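Long-range contacts in glutathione S-transferase domain (Xanthobacter autotrophicus, PDB 4HZ2), which binds glutathione and probably transfers it to other molecules, as glutathione S-transferases do: residues B[23-34]-B[73-81]; B[123-134]-B[146-157]. One frame throughout, in Å; residues are numbered along the deposited sequence.

Contact 1: B[23-34]-B[73-81]; sequences MRIYGMNGSGNC and KVPVVVLDD. With GSH (glutathione), chain F.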
loop_
_atom_site.group_PDB
_atom_site.type_symbol
_atom_site.label_atom_id
_atom_site.label_comp_id
_atom_site.label_asym_id
_atom_site.label_seq_id
_atom_site.Cartn_x
_atom_site.Cartn_y
_atom_site.Cartn_z
ATOM N N MET B 23 -9.058 17.424 -17.836
ATOM C CA MET B 23 -8.683 16.601 -16.670
ATOM C C MET B 23 -9.022 17.275 -15.335
ATOM O O MET B 23 -8.833 18.481 -15.190
ATOM C CB MET B 23 -7.194 16.271 -16.748
ATOM C CG MET B 23 -6.705 15.231 -15.764
ATOM S SD MET B 23 -4.940 14.910 -15.965
ATOM C CE MET B 23 -4.872 13.986 -17.493
ATOM N N ARG B 24 -9.519 16.493 -14.370
ATOM C CA ARG B 24 -9.936 17.015 -13.055
ATOM C C ARG B 24 -9.270 16.229 -11.944
ATOM O O ARG B 24 -9.122 15.022 -12.053
ATOM C CB ARG B 24 -11.467 16.907 -12.867
ATOM C CG ARG B 24 -12.275 18.069 -13.419
ATOM C CD ARG B 24 -13.777 17.788 -13.418
ATOM N NE ARG B 24 -14.192 17.114 -14.644
ATOM C CZ ARG B 24 -14.864 15.966 -14.682
ATOM N NH1 ARG B 24 -15.229 15.367 -13.557
ATOM N NH2 ARG B 24 -15.187 15.423 -15.848
ATOM N N ILE B 25 -8.831 16.901 -10.883
ATOM C CA ILE B 25 -8.428 16.186 -9.660
ATOM C C ILE B 25 -9.466 16.499 -8.579
ATOM O O ILE B 25 -9.685 17.674 -8.228
ATOM C CB ILE B 25 -7.052 16.606 -9.100
ATOM C CG1 ILE B 25 -5.946 16.503 -10.145
ATOM C CG2 ILE B 25 -6.678 15.782 -7.858
ATOM C CD1 ILE B 25 -4.579 16.937 -9.608
ATOM N N TYR B 26 -10.099 15.456 -8.055
ATOM C CA TYR B 26 -10.920 15.595 -6.845
ATOM C C TYR B 26 -9.996 15.405 -5.662
ATOM O O TYR B 26 -9.374 14.344 -5.536
ATOM C CB TYR B 26 -12.030 14.545 -6.819
ATOM C CG TYR B 26 -13.048 14.775 -7.907
ATOM C CD1 TYR B 26 -12.780 14.423 -9.236
ATOM C CD2 TYR B 26 -14.273 15.356 -7.610
ATOM C CE1 TYR B 26 -13.711 14.667 -10.233
ATOM C CE2 TYR B 26 -15.207 15.598 -8.591
ATOM C CZ TYR B 26 -14.921 15.251 -9.896
ATOM O OH TYR B 26 -15.878 15.503 -10.840
ATOM N N GLY B 27 -9.904 16.429 -4.809
ATOM C CA GLY B 27 -8.989 16.370 -3.678
ATOM C C GLY B 27 -9.330 17.321 -2.555
ATOM O O GLY B 27 -10.263 18.114 -2.653
ATOM N N MET B 28 -8.558 17.226 -1.474
ATOM C CA MET B 28 -8.717 18.070 -0.305
ATOM C C MET B 28 -7.449 18.896 -0.170
ATOM O O MET B 28 -6.352 18.349 -0.142
ATOM C CB MET B 28 -8.888 17.194 0.945
ATOM C CG MET B 28 -10.167 16.386 0.957
ATOM S SD MET B 28 -10.153 15.222 2.338
ATOM C CE MET B 28 -11.625 14.265 1.966
ATOM N N ASN B 29 -7.599 20.209 -0.101
ATOM C CA ASN B 29 -6.474 21.117 0.075
ATOM C C ASN B 29 -5.764 20.771 1.390
ATOM O O ASN B 29 -6.415 20.695 2.433
ATOM C CB ASN B 29 -7.011 22.551 0.139
ATOM C CG ASN B 29 -5.915 23.593 0.031
ATOM O OD1 ASN B 29 -4.766 23.270 -0.259
ATOM N ND2 ASN B 29 -6.274 24.857 0.240
ATOM N N GLY B 30 -4.447 20.573 1.341
ATOM C CA GLY B 30 -3.667 20.183 2.519
ATOM C C GLY B 30 -3.314 18.701 2.585
ATOM O O GLY B 30 -2.419 18.300 3.310
ATOM N N SER B 31 -4.021 17.871 1.842
ATOM C CA SER B 31 -3.765 16.422 1.801
ATOM C C SER B 31 -2.498 16.063 1.034
ATOM O O SER B 31 -2.296 16.471 -0.123
ATOM C CB SER B 31 -4.936 15.713 1.115
ATOM O OG SER B 31 -4.600 14.365 0.763
ATOM N N GLY B 32 -1.618 15.301 1.692
ATOM C CA GLY B 32 -0.395 14.817 1.061
ATOM C C GLY B 32 -0.695 13.850 -0.063
ATOM O O GLY B 32 0.006 13.852 -1.085
ATOM N N ASN B 33 -1.705 12.997 0.120
ATOM C CA ASN B 33 -2.053 12.044 -0.961
ATOM C C ASN B 33 -2.534 12.783 -2.206
ATOM O O ASN B 33 -2.201 12.386 -3.330
ATOM C CB ASN B 33 -3.071 10.998 -0.500
ATOM C CG ASN B 33 -2.467 10.021 0.503
ATOM O OD1 ASN B 33 -1.335 9.552 0.321
ATOM N ND2 ASN B 33 -3.202 9.730 1.585
ATOM N N CYS B 34 -3.272 13.872 -2.007
ATOM C CA CYS B 34 -3.748 14.676 -3.132
ATOM C C CYS B 34 -2.598 15.464 -3.749
ATOM O O CYS B 34 -2.535 15.603 -4.974
ATOM C CB CYS B 34 -4.876 15.599 -2.659
ATOM S SG CYS B 34 -6.336 14.617 -2.154
ATOM N N LYS B 73 -12.478 7.517 -1.439
ATOM C CA LYS B 73 -11.323 8.293 -1.005
ATOM C C LYS B 73 -10.818 9.210 -2.111
ATOM O O LYS B 73 -10.910 8.873 -3.293
ATOM C CB LYS B 73 -10.207 7.347 -0.598
ATOM C CG LYS B 73 -10.489 6.555 0.678
ATOM C CD LYS B 73 -9.294 5.676 1.017
ATOM C CE LYS B 73 -9.617 4.679 2.122
ATOM N NZ LYS B 73 -10.081 5.335 3.374
ATOM N N VAL B 74 -10.267 10.356 -1.725
ATOM C CA VAL B 74 -9.500 11.181 -2.644
ATOM C C VAL B 74 -7.991 10.898 -2.455
ATOM O O VAL B 74 -7.556 10.454 -1.376
ATOM C CB VAL B 74 -9.806 12.690 -2.464
ATOM C CG1 VAL B 74 -11.243 13.005 -2.864
ATOM C CG2 VAL B 74 -9.544 13.140 -1.033
ATOM N N PRO B 75 -7.167 11.169 -3.485
ATOM C CA PRO B 75 -7.472 11.791 -4.775
ATOM C C PRO B 75 -8.118 10.855 -5.770
ATOM O O PRO B 75 -7.891 9.640 -5.753
ATOM C CB PRO B 75 -6.092 12.190 -5.304
ATOM C CG PRO B 75 -5.153 11.176 -4.671
ATOM C CD PRO B 75 -5.708 11.018 -3.280
ATOM N N VAL B 76 -8.910 11.447 -6.658
ATOM C CA VAL B 76 -9.383 10.771 -7.842
ATOM C C VAL B 76 -9.029 11.716 -8.979
ATOM O O VAL B 76 -9.225 12.925 -8.877
ATOM C CB VAL B 76 -10.912 10.520 -7.788
ATOM C CG1 VAL B 76 -11.423 10.132 -9.150
ATOM C CG2 VAL B 76 -11.243 9.435 -6.766
ATOM N N VAL B 77 -8.439 11.176 -10.029
ATOM C CA VAL B 77 -8.142 11.954 -11.225
ATOM C C VAL B 77 -9.088 11.484 -12.338
ATOM O O VAL B 77 -9.152 10.297 -12.637
ATOM C CB VAL B 77 -6.676 11.767 -11.659
ATOM C CG1 VAL B 77 -6.401 12.455 -13.002
ATOM C CG2 VAL B 77 -5.728 12.258 -10.556
ATOM N N VAL B 78 -9.814 12.414 -12.952
ATOM C CA VAL B 78 -10.720 12.049 -14.025
ATOM C C VAL B 78 -10.195 12.631 -15.336
ATOM O O VAL B 78 -9.966 13.835 -15.438
ATOM C CB VAL B 78 -12.165 12.527 -13.759
ATOM C CG1 VAL B 78 -13.075 12.073 -14.894
ATOM C CG2 VAL B 78 -12.668 11.999 -12.416
ATOM N N LEU B 79 -9.965 11.751 -16.308
ATOM C CA LEU B 79 -9.367 12.111 -17.604
ATOM C C LEU B 79 -10.424 12.743 -18.494
ATOM O O LEU B 79 -11.623 12.616 -18.221
ATOM C CB LEU B 79 -8.786 10.864 -18.284
ATOM C CG LEU B 79 -7.866 9.972 -17.452
ATOM C CD1 LEU B 79 -7.284 8.818 -18.269
ATOM C CD2 LEU B 79 -6.759 10.828 -16.850
ATOM N N ASP B 80 -9.999 13.404 -19.568
ATOM C CA ASP B 80 -10.949 14.128 -20.399
ATOM C C ASP B 80 -11.964 13.181 -21.053
ATOM O O ASP B 80 -13.027 13.609 -21.490
ATOM C CB ASP B 80 -10.235 14.980 -21.449
ATOM C CG ASP B 80 -9.225 14.189 -22.254
ATOM O OD1 ASP B 80 -9.132 12.956 -22.058
ATOM O OD2 ASP B 80 -8.521 14.804 -23.083
ATOM N N ASP B 81 -11.637 11.893 -21.099
ATOM C CA ASP B 81 -12.555 10.888 -21.621
ATOM C C ASP B 81 -13.473 10.258 -20.563
ATOM O O ASP B 81 -14.208 9.321 -20.855
ATOM C CB ASP B 81 -11.797 9.811 -22.408
ATOM C CG ASP B 81 -11.090 8.800 -21.520
ATOM O OD1 ASP B 81 -11.150 8.909 -20.273
ATOM O OD2 ASP B 81 -10.468 7.884 -22.092
HETATM N N1 GSH F . -4.692 4.543 -0.250
HETATM C CA1 GSH F . -5.315 5.888 -0.518
HETATM C C1 GSH F . -4.425 6.738 -1.396
HETATM O O11 GSH F . -4.955 7.431 -2.309
HETATM O O12 GSH F . -3.170 6.742 -1.175
HETATM C CB1 GSH F . -5.607 6.646 0.773
HETATM C CG1 GSH F . -6.238 7.978 0.418
HETATM C CD1 GSH F . -6.929 8.616 1.602
HETATM O OE1 GSH F . -6.783 8.153 2.736
HETATM N N2 GSH F . -7.672 9.703 1.320
HETATM C CA2 GSH F . -8.348 10.459 2.374
HETATM C C2 GSH F . -9.843 10.384 2.211
HETATM O O2 GSH F . -10.361 10.467 1.079
HETATM C CB2 GSH F . -7.745 11.891 2.456
HETATM S SG2 GSH F . -5.903 11.992 2.571
HETATM N N3 GSH F . -10.579 10.221 3.317
HETATM C CA3 GSH F . -11.738 9.331 3.357
HETATM C C3 GSH F . -13.072 10.021 3.546
HETATM O O31 GSH F . -14.118 9.335 3.443
HETATM O O32 GSH F . -13.086 11.246 3.799
#
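The glutathione site of the thioredoxin-like N-terminal domain takes shape where Val-74 and the cis-proline Pro-75 pack against Tyr-26, Met-28, Asn-33 and Cys-34. Leading into it, strand 24-27 runs antiparallel to strand 76-78. Arg-24 with Val-78 and Tyr-26 with Val-76 are hydrogen-bonded pairs that supply four backbone bonds, and Ile-25 faces Val-77 between them as a non-hydrogen-bonded pair. On the face bearing Tyr-26, Val-78 CG2 lies 3.6 Å from Tyr-26 CE1. Arg-24 lays its guanidinium over Val-78 CB and reaches the edge of the tyrosine ring with a weak NH1 bond to OH. Nearer the ligand, Val-74 CG2 touches Cys-34 SG at 3.7 Å, and the same sulfur accepts the N-H of Met-28. With CG anti to the carbonyl carbon (chi1 -66°) and the chain extended beyond it, Met-28 crosses Val-74 at about a right angle, bringing CE 3.8 Å from Val-74 CG2 and equally close to glutathione O32. Met-28 exchanged for an alanine would probably leave a gap beside Val-74 CG2 and strip glutathione of an apolar neighbour. Pro-75 CG rests against Asn-33 O at the start of helix 32-43. Ser-31 OG caps that helix by accepting Cys-34 N at 3.1 Å, and lies 3.3 Å from glutathione SG2. Val-74 N gives a 2.8 Å bond to glutathione O2, and glutathione N2 returns one of 2.8 Å to Val-74 O. The tripeptide is thus gripped through its backbone, much like an added strand, while its sulfur sits near a helix start that would probably polarise it.

Contact 2: B[123-134]-B[146-157]; sequences HEPYIAVARYLK and RLADCATRGAAA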
loop_
_atom_site.group_PDB
_atom_site.type_symbol
_atom_site.label_atom_id
_atom_site.label_comp_id
_atom_site.label_asym_id
_atom_site.label_seq_id
_atom_site.Cartn_x
_atom_site.Cartn_y
_atom_site.Cartn_z
ATOM N N HIS B 123 4.126 3.908 6.762
ATOM C CA HIS B 123 4.503 5.308 6.941
ATOM C C HIS B 123 3.266 6.193 6.976
ATOM O O HIS B 123 2.980 6.838 7.998
ATOM C CB HIS B 123 5.474 5.686 5.818
ATOM C CG HIS B 123 5.962 7.105 5.817
ATOM N ND1 HIS B 123 5.218 8.164 5.307
ATOM C CD2 HIS B 123 7.169 7.630 6.170
ATOM C CE1 HIS B 123 5.938 9.275 5.381
ATOM N NE2 HIS B 123 7.132 8.974 5.883
ATOM N N GLU B 124 2.517 6.206 5.872
ATOM C CA GLU B 124 1.310 7.041 5.782
ATOM C C GLU B 124 0.350 6.856 6.979
ATOM O O GLU B 124 -0.128 7.845 7.546
ATOM C CB GLU B 124 0.578 6.776 4.448
ATOM C CG GLU B 124 -0.321 7.925 4.000
ATOM C CD GLU B 124 -1.742 7.807 4.501
ATOM O OE1 GLU B 124 -2.021 6.897 5.313
ATOM O OE2 GLU B 124 -2.586 8.635 4.108
ATOM N N PRO B 125 0.041 5.600 7.356
ATOM C CA PRO B 125 -0.963 5.441 8.436
ATOM C C PRO B 125 -0.577 6.038 9.787
ATOM O O PRO B 125 -1.427 6.125 10.678
ATOM C CB PRO B 125 -1.132 3.907 8.547
ATOM C CG PRO B 125 -0.679 3.390 7.218
ATOM C CD PRO B 125 0.455 4.294 6.794
ATOM N N TYR B 126 0.682 6.448 9.936
ATOM C CA TYR B 126 1.166 7.027 11.196
ATOM C C TYR B 126 1.471 8.504 11.066
ATOM O O TYR B 126 1.061 9.309 11.913
ATOM C CB TYR B 126 2.380 6.245 11.724
ATOM C CG TYR B 126 2.051 4.780 11.735
ATOM C CD1 TYR B 126 1.014 4.287 12.540
ATOM C CD2 TYR B 126 2.708 3.898 10.892
ATOM C CE1 TYR B 126 0.647 2.951 12.499
ATOM C CE2 TYR B 126 2.377 2.553 10.866
ATOM C CZ TYR B 126 1.337 2.085 11.659
ATOM O OH TYR B 126 1.018 0.757 11.636
ATOM N N ILE B 127 2.198 8.861 10.009
ATOM C CA ILE B 127 2.621 10.250 9.770
ATOM C C ILE B 127 1.456 11.099 9.271
ATOM O O ILE B 127 1.165 12.159 9.814
ATOM C CB ILE B 127 3.781 10.342 8.743
ATOM C CG1 ILE B 127 4.941 9.419 9.145
ATOM C CG2 ILE B 127 4.270 11.781 8.592
ATOM C CD1 ILE B 127 5.634 9.824 10.424
ATOM N N ALA B 128 0.782 10.619 8.238
ATOM C CA ALA B 128 -0.325 11.383 7.693
ATOM C C ALA B 128 -1.438 11.474 8.732
ATOM O O ALA B 128 -2.032 12.537 8.939
ATOM C CB ALA B 128 -0.827 10.733 6.426
ATOM N N VAL B 129 -1.727 10.356 9.389
ATOM C CA VAL B 129 -2.797 10.328 10.378
ATOM C C VAL B 129 -2.516 11.241 11.583
ATOM O O VAL B 129 -3.397 12.002 12.002
ATOM C CB VAL B 129 -3.121 8.887 10.809
ATOM C CG1 VAL B 129 -4.139 8.871 11.953
ATOM C CG2 VAL B 129 -3.626 8.101 9.596
ATOM N N ALA B 130 -1.302 11.190 12.134
ATOM C CA ALA B 130 -0.966 12.072 13.258
ATOM C C ALA B 130 -1.066 13.552 12.862
ATOM O O ALA B 130 -1.580 14.374 13.621
ATOM C CB ALA B 130 0.425 11.766 13.811
ATOM N N ARG B 131 -0.575 13.891 11.674
ATOM C CA ARG B 131 -0.718 15.270 11.161
ATOM C C ARG B 131 -2.207 15.676 11.052
ATOM O O ARG B 131 -2.602 16.791 11.423
ATOM C CB ARG B 131 0.004 15.451 9.825
ATOM C CG ARG B 131 -0.395 16.715 9.044
ATOM C CD ARG B 131 0.580 16.859 7.890
ATOM N NE ARG B 131 0.392 17.992 6.982
ATOM C CZ ARG B 131 -0.414 17.981 5.927
ATOM N NH1 ARG B 131 -1.187 16.909 5.705
ATOM N NH2 ARG B 131 -0.464 19.042 5.103
ATOM N N TYR B 132 -3.030 14.752 10.557
ATOM C CA TYR B 132 -4.454 14.989 10.430
ATOM C C TYR B 132 -5.123 15.244 11.788
ATOM O O TYR B 132 -5.821 16.244 11.996
ATOM C CB TYR B 132 -5.104 13.814 9.717
ATOM C CG TYR B 132 -6.570 14.020 9.446
ATOM C CD1 TYR B 132 -6.993 14.888 8.445
ATOM C CD2 TYR B 132 -7.531 13.365 10.196
ATOM C CE1 TYR B 132 -8.338 15.082 8.196
ATOM C CE2 TYR B 132 -8.876 13.559 9.961
ATOM C CZ TYR B 132 -9.272 14.416 8.958
ATOM O OH TYR B 132 -10.608 14.603 8.721
ATOM N N LEU B 133 -4.835 14.369 12.755
ATOM C CA LEU B 133 -5.465 14.485 14.067
ATOM C C LEU B 133 -4.966 15.695 14.858
ATOM O O LEU B 133 -5.765 16.357 15.505
ATOM C CB LEU B 133 -5.295 13.207 14.895
ATOM C CG LEU B 133 -5.867 11.925 14.279
ATOM C CD1 LEU B 133 -5.497 10.714 15.130
ATOM C CD2 LEU B 133 -7.384 12.009 14.084
ATOM N N LYS B 134 -3.656 15.974 14.812
ATOM C CA LYS B 134 -3.048 17.073 15.597
ATOM C C LYS B 134 -3.213 18.453 14.968
ATOM O O LYS B 134 -3.554 19.434 15.644
ATOM C CB LYS B 134 -1.552 16.861 15.772
ATOM C CG LYS B 134 -1.143 15.721 16.674
ATOM C CD LYS B 134 0.371 15.616 16.645
ATOM C CE LYS B 134 0.852 14.464 17.498
ATOM N NZ LYS B 134 0.813 14.828 18.944
ATOM N N ARG B 146 -4.221 6.069 19.987
ATOM C CA ARG B 146 -3.848 6.137 18.583
ATOM C C ARG B 146 -2.572 6.955 18.381
ATOM O O ARG B 146 -1.658 6.528 17.674
ATOM C CB ARG B 146 -4.984 6.716 17.736
ATOM C CG ARG B 146 -4.524 7.180 16.371
ATOM C CD ARG B 146 -5.567 6.868 15.325
ATOM N NE ARG B 146 -5.675 5.435 15.110
ATOM C CZ ARG B 146 -6.061 4.897 13.960
ATOM N NH1 ARG B 146 -6.344 5.694 12.947
ATOM N NH2 ARG B 146 -6.145 3.579 13.817
ATOM N N LEU B 147 -2.504 8.130 19.000
ATOM C CA LEU B 147 -1.366 9.022 18.774
ATOM C C LEU B 147 -0.047 8.516 19.358
ATOM O O LEU B 147 1.009 8.777 18.791
ATOM C CB LEU B 147 -1.675 10.447 19.242
ATOM C CG LEU B 147 -2.526 11.237 18.237
ATOM C CD1 LEU B 147 -2.890 12.599 18.812
ATOM C CD2 LEU B 147 -1.879 11.374 16.842
ATOM N N ALA B 148 -0.088 7.789 20.472
ATOM C CA ALA B 148 1.152 7.260 21.035
ATOM C C ALA B 148 1.695 6.167 20.122
ATOM O O ALA B 148 2.905 6.072 19.877
ATOM C CB ALA B 148 0.914 6.714 22.437
ATOM N N ASP B 149 0.787 5.341 19.613
ATOM C CA ASP B 149 1.139 4.318 18.654
ATOM C C ASP B 149 1.712 4.952 17.389
ATOM O O ASP B 149 2.721 4.481 16.850
ATOM C CB ASP B 149 -0.098 3.499 18.307
ATOM C CG ASP B 149 0.235 2.262 17.496
ATOM O OD1 ASP B 149 0.960 1.383 18.017
ATOM O OD2 ASP B 149 -0.224 2.174 16.333
ATOM N N CYS B 150 1.069 6.025 16.920
ATOM C CA CYS B 150 1.558 6.770 15.758
ATOM C C CYS B 150 2.947 7.298 15.966
ATOM O O CYS B 150 3.780 7.241 15.065
ATOM C CB CYS B 150 0.675 7.971 15.462
ATOM S SG CYS B 150 -0.727 7.558 14.422
ATOM N N ALA B 151 3.188 7.854 17.143
ATOM C CA ALA B 151 4.486 8.432 17.420
ATOM C C ALA B 151 5.544 7.341 17.325
ATOM O O ALA B 151 6.586 7.522 16.695
ATOM C CB ALA B 151 4.491 9.106 18.780
ATOM N N THR B 152 5.274 6.198 17.938
ATOM C CA THR B 152 6.229 5.085 17.923
ATOM C C THR B 152 6.437 4.512 16.519
ATOM O O THR B 152 7.576 4.367 16.042
ATOM C CB THR B 152 5.766 3.984 18.908
ATOM O OG1 THR B 152 5.646 4.562 20.230
ATOM C CG2 THR B 152 6.755 2.821 18.925
ATOM N N ARG B 153 5.335 4.271 15.803
ATOM C CA ARG B 153 5.460 3.588 14.522
ATOM C C ARG B 153 5.908 4.553 13.423
ATOM O O ARG B 153 6.638 4.161 12.498
ATOM C CB ARG B 153 4.158 2.864 14.167
ATOM C CG ARG B 153 3.844 1.718 15.136
ATOM C CD ARG B 153 2.537 1.063 14.715
ATOM N NE ARG B 153 2.229 -0.114 15.513
ATOM C CZ ARG B 153 2.776 -1.312 15.326
ATOM N NH1 ARG B 153 3.667 -1.509 14.355
ATOM N NH2 ARG B 153 2.429 -2.320 16.116
ATOM N N GLY B 154 5.496 5.819 13.520
ATOM C CA GLY B 154 6.031 6.830 12.607
ATOM C C GLY B 154 7.536 7.013 12.774
ATOM O O GLY B 154 8.277 7.145 11.775
ATOM N N ALA B 155 8.004 7.044 14.031
ATOM C CA ALA B 155 9.440 7.134 14.277
ATOM C C ALA B 155 10.172 5.928 13.660
ATOM O O ALA B 155 11.222 6.086 13.054
ATOM C CB ALA B 155 9.739 7.273 15.777
ATOM N N ALA B 156 9.600 4.736 13.782
ATOM C CA ALA B 156 10.198 3.547 13.157
ATOM C C ALA B 156 10.297 3.693 11.619
ATOM O O ALA B 156 11.278 3.258 10.997
ATOM C CB ALA B 156 9.439 2.277 13.542
ATOM N N ALA B 157 9.282 4.307 11.007
ATOM C CA ALA B 157 9.283 4.464 9.528
ATOM C C ALA B 157 10.374 5.472 9.161
ATOM O O ALA B 157 11.116 5.275 8.195
ATOM C CB ALA B 157 7.929 4.938 9.034
#
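Tyr-126 is a knob in a hole formed by Asp-149, Cys-150, Arg-153 and Gly-154, at the packing of two successive helices of the all-helical C-terminal domain of the glutathione S-transferase fold. Helices 107-137 and 144-165 cross steeply here, their local axes 128° apart in N-to-C direction and 8.3 Å at their closest. The shortest CA-CA spacing is between Tyr-126 CA and Cys-150 CA, 4.6 Å, and Tyr-126 CB meets the backbone N of Gly-154 beside it. Arg-153 CB stands over the centre of the tyrosine ring in a CH-pi contact, 3.5 Å from the centroid and 4° off the normal. The arginine chain, extended from CG to NE (chi2 180°), then passes along the same face, so that Arg-153 CD comes 3.4 Å from Tyr-126 CZ, while Pro-125 CB covers the opposite face. One turn back, Asp-149 OD1 takes Arg-153 NE on its syn side in a 3.2 Å salt bridge, which helps fix the chain over the ring. Helix 107-137 has a wider pi-type turn here and is kinked at Pro-125 and Tyr-126, whose N atoms lack a bond to the turn before; Pro-125 has no N-H, while Tyr-126 N bonds instead to His-123 O, which also takes Ile-127 N. Farther along, the packing is aliphatic. Leu-147 CD2 fits against Ala-130 CB at 3.8 Å and meets Leu-133 CD1 at 4.1 Å. The chain of Lys-134 passes obliquely by Leu-147 to put NZ in a salt bridge with Asp-194. At the other end of the interface, Ala-157 CB lies 4.0 Å from His-123 CD2.

Overall arrangement
Contact 1 is a buried strand pairing in the N-terminal domain and contact 2 a partly buried helix pair in the C-terminal domain, their centres about 23 Å apart on opposite sides of the chain's centre. They share no helix or strand. Contact 1 is built largely on main-chain hydrogen bonds and also holds ligand; contact 2 depends on side-chain shape, with its ionic pair, Arg-153 and Asp-149, toward the surface. The domains nevertheless meet through segment 123-134, whose side turned from helix 144-165 reaches 23-34: Glu-124 OE2 takes Asn-33 ND2 and Arg-131 NH2 reaches Gly-30 O, each at 2.8 Å. Glu-124 also bonds Tyr-121 of the second subunit.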